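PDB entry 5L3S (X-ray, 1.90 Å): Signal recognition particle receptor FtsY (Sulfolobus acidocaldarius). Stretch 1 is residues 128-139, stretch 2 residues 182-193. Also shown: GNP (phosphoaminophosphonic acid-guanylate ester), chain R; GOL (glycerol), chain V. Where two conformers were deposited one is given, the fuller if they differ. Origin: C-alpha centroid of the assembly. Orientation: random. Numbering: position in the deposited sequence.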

# COMPACT_ATOMS: atom_id res chain seq x y z
N ASN B 128 24.13 -5.88 -15.82
CA ASN B 128 24.11 -7.02 -16.73
C ASN B 128 24.55 -6.62 -18.14
O ASN B 128 24.36 -7.37 -19.10
N ASN B 129 25.12 -5.42 -18.25
CA ASN B 129 25.62 -4.89 -19.52
C ASN B 129 24.58 -4.72 -20.63
O ASN B 129 24.87 -4.91 -21.81
N LEU B 130 23.36 -4.36 -20.25
CA LEU B 130 22.31 -4.07 -21.21
C LEU B 130 22.02 -2.57 -21.27
O LEU B 130 21.79 -1.95 -20.24
N SER B 131 22.03 -1.97 -22.46
CA SER B 131 21.73 -0.54 -22.59
C SER B 131 20.23 -0.28 -22.43
O SER B 131 19.39 -1.13 -22.74
N THR B 132 19.88 0.89 -21.89
CA THR B 132 18.49 1.17 -21.55
C THR B 132 18.14 2.63 -21.75
O THR B 132 18.99 3.50 -21.55
N ILE B 133 16.90 2.90 -22.14
CA ILE B 133 16.37 4.26 -22.06
C ILE B 133 15.02 4.20 -21.39
O ILE B 133 14.34 3.16 -21.40
N ILE B 134 14.61 5.31 -20.78
CA ILE B 134 13.36 5.37 -20.06
C ILE B 134 12.42 6.30 -20.80
O ILE B 134 12.83 7.38 -21.24
N ALA B 135 11.18 5.85 -20.97
CA ALA B 135 10.10 6.70 -21.48
C ALA B 135 9.34 7.29 -20.29
O ALA B 135 8.76 6.55 -19.48
N ALA B 136 9.33 8.62 -20.19
CA ALA B 136 8.60 9.33 -19.14
C ALA B 136 7.13 9.46 -19.51
O ALA B 136 6.65 10.56 -19.79
N SER B 137 6.42 8.34 -19.50
CA SER B 137 5.03 8.33 -19.97
C SER B 137 3.96 8.59 -18.89
O SER B 137 2.78 8.42 -19.15
N ASP B 138 4.38 9.00 -17.69
CA ASP B 138 3.47 9.68 -16.75
C ASP B 138 3.53 11.16 -17.07
O ASP B 138 4.45 11.85 -16.64
N THR B 139 2.54 11.64 -17.81
CA THR B 139 2.52 13.04 -18.22
C THR B 139 1.49 13.81 -17.39
O THR B 139 1.15 14.95 -17.71
N ARG B 182 19.16 3.73 -32.36
CA ARG B 182 20.43 3.70 -31.66
C ARG B 182 20.78 2.30 -31.18
O ARG B 182 21.77 2.13 -30.45
N ASN B 183 19.98 1.32 -31.56
CA ASN B 183 20.21 -0.07 -31.17
C ASN B 183 20.35 -0.25 -29.65
O ASN B 183 21.20 -1.00 -29.18
N ILE B 184 19.50 0.46 -28.90
CA ILE B 184 19.40 0.33 -27.45
C ILE B 184 18.73 -1.00 -27.09
O ILE B 184 17.76 -1.40 -27.74
N ASP B 185 19.24 -1.69 -26.08
CA ASP B 185 18.76 -3.02 -25.73
C ASP B 185 17.35 -3.01 -25.15
O ASP B 185 16.53 -3.89 -25.46
N VAL B 186 17.07 -2.04 -24.28
CA VAL B 186 15.82 -2.04 -23.54
C VAL B 186 15.18 -0.66 -23.45
O VAL B 186 15.87 0.34 -23.23
N VAL B 187 13.86 -0.60 -23.61
CA VAL B 187 13.09 0.58 -23.24
C VAL B 187 12.18 0.26 -22.04
O VAL B 187 11.46 -0.74 -22.06
N LEU B 188 12.21 1.12 -21.02
CA LEU B 188 11.34 0.97 -19.85
C LEU B 188 10.35 2.10 -19.83
O LEU B 188 10.74 3.25 -19.78
N ILE B 189 9.05 1.78 -19.84
CA ILE B 189 8.00 2.78 -19.89
C ILE B 189 7.37 3.00 -18.52
O ILE B 189 6.79 2.08 -17.95
N ASP B 190 7.50 4.22 -18.00
CA ASP B 190 6.83 4.58 -16.74
C ASP B 190 5.43 5.05 -17.10
O ASP B 190 5.24 5.68 -18.14
N THR B 191 4.45 4.77 -16.24
CA THR B 191 3.10 5.24 -16.48
C THR B 191 2.54 5.84 -15.20
O THR B 191 3.00 5.52 -14.10
N ALA B 192 1.57 6.74 -15.34
CA ALA B 192 0.93 7.31 -14.15
C ALA B 192 0.18 6.26 -13.33
O ALA B 192 -0.31 5.26 -13.85
N GLY B 193 0.09 6.51 -12.03
CA GLY B 193 -0.76 5.69 -11.17
C GLY B 193 -2.19 5.79 -11.67
O GLY B 193 -2.62 6.82 -12.18

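The most distinctive feature of this contact is the reciprocal polar clasp between S131 and D185 at the N-terminal end of two parallel strands. The D185 side chain, its CA-to-CB bond directed toward the other stretch and chi1 in m, accepts a hydrogen bond at OD2 from S131 N (2.9 Å). In return S131, a p rotamer, uses OG to accept from D185 N (2.9 Å). Each residue thus satisfies the backbone amide of the other. A glycerol, probably from the crystallisation liquor, sits over this clasp: its O3 is hydrogen-bonded to S131 OG (2.7 Å), O1 donates to D185 OD2 (2.8 Å), and O2 makes a very short bond to D185 OD1 (2.3 Å). L130 lies alongside, its CD2 3.5 Å from D185 OD2.

Beyond the clasp, main-chain hydrogen bonds, such as I133 N to V186 O (3.0 Å) and L188 N to I133 O (3.0 Å), hold the strands in parallel register, so the side chains of paired residues lie side by side on the same face; within each extended strand the faces alternate. I133 (chi1 p, chi2 t) is the most extensively covered residue: its CG2 meets I184 CG2 at 3.9 Å and its CG1 meets V187 CG2 at 3.7 Å. On the same face A135 CB touches I189 CG1 (4.0 Å), and I189 CG2 also reaches S137 CB (3.8 Å). The opposite face carries T132, I134, V186 and L188; there T132 CG2 approaches V186 CB (3.9 Å).

At the C-terminal end two waters supplement direct packing. D138, a t rotamer, places OD1 3.3 Å from A192 CB. One water donates to S137 O (2.6 Å) and accepts from A192 N (2.8 Å), bridging these two atoms, which at 4.3 Å are too far apart to bond directly. A second donates to D138 OD2 (2.7 Å), accepts from G193 N (3.0 Å) and bonds weakly to GNP O1G (2.9 Å), linking both stretches to the nucleotide analogue.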

# COMPACT_ATOMS: atom_id res chain seq x y z
CB ASN B 128 22.73 -7.67 -16.76
CG ASN B 128 22.49 -8.56 -15.56
OD1 ASN B 128 22.82 -9.75 -15.59
ND2 ASN B 128 21.92 -7.99 -14.50
CB ASN B 129 26.81 -5.71 -20.02
CG ASN B 129 27.95 -5.73 -19.02
OD1 ASN B 129 28.55 -4.69 -18.73
ND2 ASN B 129 28.26 -6.91 -18.49
CB LEU B 130 21.03 -4.83 -20.84
CG LEU B 130 21.19 -6.35 -20.97
CD1 LEU B 130 20.06 -7.10 -20.28
CD2 LEU B 130 21.27 -6.73 -22.43
CB SER B 131 22.27 0.03 -23.91
OG SER B 131 21.73 -0.63 -25.04
CB THR B 132 18.21 0.85 -20.07
OG1 THR B 132 19.00 1.71 -19.23
CG2 THR B 132 18.53 -0.60 -19.74
CB ILE B 133 16.24 4.97 -23.42
CG1 ILE B 133 15.13 4.34 -24.26
CG2 ILE B 133 17.57 4.97 -24.18
CD1 ILE B 133 14.92 5.06 -25.58
CB ILE B 134 13.57 5.96 -18.65
CG1 ILE B 134 14.62 5.15 -17.89
CG2 ILE B 134 12.24 6.07 -17.90
CD1 ILE B 134 15.07 5.78 -16.58
CB ALA B 135 9.16 5.88 -22.34
CB ALA B 136 9.23 10.70 -18.90
CB SER B 137 4.73 7.04 -20.75
OG SER B 137 5.29 7.09 -22.05
CB ASP B 138 3.89 9.47 -15.30
CG ASP B 138 2.98 10.20 -14.29
OD1 ASP B 138 2.13 11.02 -14.69
OD2 ASP B 138 3.14 9.95 -13.08
CB THR B 139 2.16 13.17 -19.71
OG1 THR B 139 0.87 12.60 -19.93
CG2 THR B 139 3.18 12.43 -20.59
CB ARG B 182 20.43 4.66 -30.47
CG ARG B 182 19.91 6.05 -30.77
CD ARG B 182 20.74 6.77 -31.81
NE ARG B 182 20.75 8.22 -31.55
CZ ARG B 182 19.75 9.05 -31.82
NH1 ARG B 182 18.63 8.59 -32.37
NH2 ARG B 182 19.86 10.34 -31.55
CB ASN B 183 21.43 -0.64 -31.90
CG ASN B 183 21.16 -0.90 -33.37
OD1 ASN B 183 20.20 -1.57 -33.72
ND2 ASN B 183 22.00 -0.34 -34.23
CB ILE B 184 18.58 1.50 -26.87
CG1 ILE B 184 19.24 2.85 -27.20
CG2 ILE B 184 18.35 1.35 -25.35
CD1 ILE B 184 20.70 2.92 -26.86
CB ASP B 185 19.70 -3.70 -24.73
CG ASP B 185 21.07 -4.02 -25.32
OD1 ASP B 185 21.16 -4.31 -26.53
OD2 ASP B 185 22.05 -4.00 -24.55
CB VAL B 186 16.06 -2.56 -22.10
CG1 VAL B 186 14.80 -2.45 -21.27
CG2 VAL B 186 16.61 -4.00 -22.13
CB VAL B 187 12.21 1.07 -24.40
CG1 VAL B 187 11.26 2.21 -23.93
CG2 VAL B 187 13.08 1.52 -25.55
CB LEU B 188 12.17 1.02 -18.56
CG LEU B 188 13.30 -0.01 -18.51
CD1 LEU B 188 14.07 0.12 -17.22
CD2 LEU B 188 12.70 -1.38 -18.63
CB ILE B 189 6.92 2.37 -20.92
CG1 ILE B 189 7.59 2.17 -22.30
CG2 ILE B 189 5.82 3.44 -20.99
CD1 ILE B 189 6.69 1.53 -23.35
CB ASP B 190 7.61 5.71 -16.03
CG ASP B 190 7.26 5.82 -14.53
OD1 ASP B 190 6.49 4.99 -14.02
OD2 ASP B 190 7.79 6.74 -13.87
CB THR B 191 2.13 4.10 -16.96
OG1 THR B 191 1.93 3.15 -15.91
CG2 THR B 191 2.67 3.40 -18.19
CB ALA B 192 0.00 8.45 -14.54
PG GNP R . 2.86 7.39 -8.69
O1G GNP R . 3.61 7.59 -9.99
O2G GNP R . 2.39 8.70 -8.08
O3G GNP R . 1.64 6.51 -8.81
N3B GNP R . 3.85 6.70 -7.63
PB GNP R . 4.78 5.43 -8.04
O1B GNP R . 5.52 5.73 -9.27
O2B GNP R . 3.93 4.24 -8.14
O3A GNP R . 5.74 5.26 -6.88
PA GNP R . 7.06 5.98 -6.59
O1A GNP R . 8.18 5.37 -7.37
O2A GNP R . 6.90 7.47 -6.69
O5' GNP R . 7.40 5.59 -5.11
C5' GNP R . 6.59 6.02 -3.97
C4' GNP R . 7.45 6.00 -2.72
O4' GNP R . 7.73 4.61 -2.31
C3' GNP R . 8.80 6.66 -2.88
O3' GNP R . 9.15 7.29 -1.66
C2' GNP R . 9.74 5.47 -3.14
O2' GNP R . 11.07 5.76 -2.74
C1' GNP R . 9.12 4.48 -2.14
N9 GNP R . 9.47 3.09 -2.43
C8 GNP R . 9.38 2.42 -3.62
N7 GNP R . 9.76 1.16 -3.55
C5 GNP R . 10.12 1.01 -2.21
C6 GNP R . 10.61 -0.12 -1.52
O6 GNP R . 10.84 -1.23 -2.02
N1 GNP R . 10.87 0.15 -0.18
C2 GNP R . 10.64 1.38 0.43
N2 GNP R . 10.92 1.49 1.72
N3 GNP R . 10.18 2.44 -0.22
C4 GNP R . 9.95 2.19 -1.52
C1 GOL V . 25.11 -4.82 -26.28
O1 GOL V . 24.56 -5.07 -24.99
C2 GOL V . 24.50 -3.57 -26.93
O2 GOL V . 23.24 -3.89 -27.48
C3 GOL V . 24.32 -2.42 -25.95
O3 GOL V . 23.86 -1.23 -26.60
O HOH W 1 0.63 7.53 -17.89
O HOH W 2 1.44 9.10 -11.17